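Local coordinates for adhesion G-protein coupled receptor G6 (Danio rerio, PDB 6V55) that is an adhesion G-protein-coupled receptor that probably functions in myelination, perhaps through cell-adhesion signals sensed by its large calcium-binding extracellular region, at residues L615-F620 against S664-V669. Sequence-based numbering, arbitrary orientation.
Sequences LDTTNF and SQIEKV
Thr617 and Val669 bring the two backbones nearest, their CA atoms 7.1 Å apart, where the loop leaving strand 608-614 faces the turn between helix 663-666 and strand 671-677. These strands are antiparallel neighbours in one sheet of the membrane-proximal, GPS-containing part of the receptor, and a backbone hydrogen bond between Leu615 and Ser670 continues their pairing up to this contact. No direct hydrogen bond joins 615-620 to 664-669; one water does it instead. Thr617 OG1 donates to the water at 2.9 Å, and the water donates to Ile666 O at 3.0 Å and to Val669 O at 2.9 Å. OG1 sits between the backbone N and the carbonyl carbon (chi1 41°), which turns it to the water. Threonine suits the place because OG1 supplies that donor while CG2 packs 3.8 Å from Val669 CG1, also lying 3.6 Å from both Ile666 O and Val669 O. Deeper in, Leu615 CD1 meets Val669 CG1 at 4.0 Å, branched aliphatic ends suited to a buried site; Val702 and Phe705 extend this apolar patch, while Leu658 lies against Thr617 and Ile666. A single water thus serves two carbonyls and a hydroxyl, and loop and turn are held together by it and by van der Waals contact.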
ATOM      1  N   LEU A 615     -25.024 -16.110 -44.910  1.00 26.51           N
ATOM      2  CA  LEU A 615     -26.288 -16.216 -45.639  1.00 27.33           C
ATOM      3  C   LEU A 615     -26.006 -16.806 -47.013  1.00 33.50           C
ATOM      4  O   LEU A 615     -25.264 -16.213 -47.807  1.00 31.90           O
ATOM      5  CB  LEU A 615     -26.988 -14.854 -45.787  1.00 22.68           C
ATOM      6  CG  LEU A 615     -28.480 -14.667 -46.188  1.00 23.83           C
ATOM      7  CD1 LEU A 615     -28.955 -13.250 -45.948  1.00 20.85           C
ATOM      8  CD2 LEU A 615     -28.841 -14.946 -47.649  1.00 29.00           C
ATOM      9  N   ASP A 616     -26.684 -17.908 -47.325  1.00 41.58           N
ATOM     10  CA  ASP A 616     -26.682 -18.467 -48.669  1.00 47.74           C
ATOM     11  C   ASP A 616     -27.833 -17.866 -49.474  1.00 45.94           C
ATOM     12  O   ASP A 616     -29.005 -18.105 -49.166  1.00 47.17           O
ATOM     13  CB  ASP A 616     -26.804 -19.986 -48.615  1.00 52.83           C
ATOM     14  CG  ASP A 616     -26.374 -20.641 -49.904  1.00 60.36           C
ATOM     15  OD1 ASP A 616     -25.823 -19.933 -50.779  1.00 61.31           O
ATOM     16  OD2 ASP A 616     -26.570 -21.866 -50.037  1.00 65.12           O
ATOM     17  N   THR A 617     -27.502 -17.098 -50.513  1.00 43.64           N
ATOM     18  CA  THR A 617     -28.542 -16.448 -51.303  1.00 43.99           C
ATOM     19  C   THR A 617     -29.299 -17.410 -52.219  1.00 49.23           C
ATOM     20  O   THR A 617     -30.370 -17.046 -52.705  1.00 51.71           O
ATOM     21  CB  THR A 617     -27.951 -15.289 -52.129  1.00 40.52           C
ATOM     22  OG1 THR A 617     -26.684 -15.659 -52.689  1.00 40.12           O
ATOM     23  CG2 THR A 617     -27.756 -14.058 -51.253  1.00 37.00           C
ATOM     24  N   THR A 618     -28.799 -18.628 -52.443  1.00 53.51           N
ATOM     25  CA  THR A 618     -29.503 -19.576 -53.304  1.00 57.91           C
ATOM     26  C   THR A 618     -30.625 -20.273 -52.543  1.00 63.46           C
ATOM     27  O   THR A 618     -31.799 -20.202 -52.933  1.00 68.58           O
ATOM     28  CB  THR A 618     -28.530 -20.610 -53.868  1.00 56.57           C
ATOM     29  OG1 THR A 618     -28.354 -21.658 -52.908  1.00 60.10           O
ATOM     30  CG2 THR A 618     -27.173 -19.962 -54.178  1.00 52.54           C
ATOM     31  N   ASN A 619     -30.271 -20.966 -51.460  1.00 62.29           N
ATOM     32  CA  ASN A 619     -31.262 -21.458 -50.519  1.00 63.63           C
ATOM     33  C   ASN A 619     -31.357 -20.433 -49.392  1.00 59.19           C
ATOM     34  O   ASN A 619     -30.741 -20.563 -48.334  1.00 66.19           O
ATOM     35  CB  ASN A 619     -30.886 -22.849 -50.011  1.00 66.41           C
ATOM     36  CG  ASN A 619     -32.033 -23.535 -49.198  1.00 72.94           C
ATOM     37  OD1 ASN A 619     -33.031 -22.906 -48.794  1.00 75.09           O
ATOM     38  ND2 ASN A 619     -31.888 -24.846 -48.985  1.00 75.89           N
ATOM     39  N   PHE A 620     -32.140 -19.400 -49.628  1.00 48.57           N
ATOM     40  CA  PHE A 620     -32.632 -18.559 -48.548  1.00 43.20           C
ATOM     41  C   PHE A 620     -34.146 -18.729 -48.531  1.00 46.31           C
ATOM     42  O   PHE A 620     -34.836 -18.294 -49.458  1.00 48.68           O
ATOM     43  CB  PHE A 620     -32.217 -17.091 -48.697  1.00 36.01           C
ATOM     44  CG  PHE A 620     -32.725 -16.195 -47.569  1.00 30.02           C
ATOM     45  CD1 PHE A 620     -32.044 -16.132 -46.356  1.00 28.03           C
ATOM     46  CD2 PHE A 620     -33.908 -15.446 -47.716  1.00 27.19           C
ATOM     47  CE1 PHE A 620     -32.505 -15.316 -45.309  1.00 28.30           C
ATOM     48  CE2 PHE A 620     -34.392 -14.646 -46.671  1.00 26.82           C
ATOM     49  CZ  PHE A 620     -33.681 -14.577 -45.465  1.00 27.63           C
ATOM     50  N   SER A 664     -26.776  -7.605 -59.302  1.00 35.40           N
ATOM     51  CA  SER A 664     -25.637  -6.875 -58.765  1.00 37.69           C
ATOM     52  C   SER A 664     -25.740  -6.720 -57.252  1.00 40.85           C
ATOM     53  O   SER A 664     -24.733  -6.845 -56.545  1.00 44.58           O
ATOM     54  CB  SER A 664     -25.530  -5.504 -59.430  1.00 40.43           C
ATOM     55  OG  SER A 664     -25.007  -4.550 -58.509  1.00 44.23           O
ATOM     56  N   GLN A 665     -26.944  -6.459 -56.733  1.00 39.57           N
ATOM     57  CA  GLN A 665     -27.091  -6.323 -55.290  1.00 37.13           C
ATOM     58  C   GLN A 665     -27.076  -7.678 -54.597  1.00 36.07           C
ATOM     59  O   GLN A 665     -26.520  -7.798 -53.500  1.00 35.53           O
ATOM     60  CB  GLN A 665     -28.370  -5.551 -54.947  1.00 36.98           C
ATOM     61  CG  GLN A 665     -28.257  -4.041 -55.197  1.00 41.83           C
ATOM     62  CD  GLN A 665     -29.608  -3.323 -55.378  1.00 46.56           C
ATOM     63  OE1 GLN A 665     -30.459  -3.719 -56.193  1.00 46.80           O
ATOM     64  NE2 GLN A 665     -29.788  -2.238 -54.631  1.00 48.06           N
ATOM     65  N   ILE A 666     -27.614  -8.716 -55.240  1.00 35.48           N
ATOM     66  CA  ILE A 666     -27.764 -10.005 -54.570  1.00 37.32           C
ATOM     67  C   ILE A 666     -26.440 -10.759 -54.445  1.00 43.57           C
ATOM     68  O   ILE A 666     -26.331 -11.673 -53.619  1.00 46.76           O
ATOM     69  CB  ILE A 666     -28.858 -10.809 -55.299  1.00 31.68           C
ATOM     70  CG1 ILE A 666     -29.462 -11.865 -54.386  1.00 27.09           C
ATOM     71  CG2 ILE A 666     -28.354 -11.454 -56.574  1.00 33.78           C
ATOM     72  CD1 ILE A 666     -30.946 -11.973 -54.585  1.00 28.47           C
ATOM     73  N   GLU A 667     -25.415 -10.377 -55.203  1.00 45.41           N
ATOM     74  CA  GLU A 667     -24.098 -10.960 -55.028  1.00 46.69           C
ATOM     75  C   GLU A 667     -23.281 -10.226 -53.989  1.00 45.57           C
ATOM     76  O   GLU A 667     -22.257 -10.748 -53.552  1.00 51.65           O
ATOM     77  CB  GLU A 667     -23.333 -10.974 -56.346  1.00 53.17           C
ATOM     78  CG  GLU A 667     -23.619 -12.183 -57.200  1.00 59.61           C
ATOM     79  CD  GLU A 667     -23.787 -11.805 -58.655  1.00 64.60           C
ATOM     80  OE1 GLU A 667     -24.366 -12.614 -59.417  1.00 67.96           O
ATOM     81  OE2 GLU A 667     -23.339 -10.692 -59.027  1.00 62.90           O
ATOM     82  N   LYS A 668     -23.710  -9.050 -53.562  1.00 40.12           N
ATOM     83  CA  LYS A 668     -23.088  -8.392 -52.425  1.00 37.71           C
ATOM     84  C   LYS A 668     -23.706  -8.814 -51.091  1.00 36.73           C
ATOM     85  O   LYS A 668     -23.432  -8.179 -50.065  1.00 38.36           O
ATOM     86  CB  LYS A 668     -23.167  -6.867 -52.601  1.00 38.94           C
ATOM     87  CG  LYS A 668     -22.542  -6.403 -53.917  1.00 41.01           C
ATOM     88  CD  LYS A 668     -22.855  -4.951 -54.242  1.00 45.08           C
ATOM     89  CE  LYS A 668     -22.382  -4.564 -55.657  1.00 49.98           C
ATOM     90  NZ  LYS A 668     -22.651  -3.129 -56.014  1.00 52.90           N
ATOM     91  N   VAL A 669     -24.531  -9.860 -51.081  1.00 34.90           N
ATOM     92  CA  VAL A 669     -25.199 -10.335 -49.876  1.00 33.75           C
ATOM     93  C   VAL A 669     -24.526 -11.637 -49.452  1.00 36.53           C
ATOM     94  O   VAL A 669     -24.692 -12.687 -50.090  1.00 38.11           O
ATOM     95  CB  VAL A 669     -26.707 -10.513 -50.097  1.00 32.34           C
ATOM     96  CG1 VAL A 669     -27.363 -11.109 -48.863  1.00 31.61           C
ATOM     97  CG2 VAL A 669     -27.345  -9.174 -50.427  1.00 32.01           C
TER
HETATM   98  O   HOH W   1     -24.384 -13.828 -52.722  1.00 40.89           O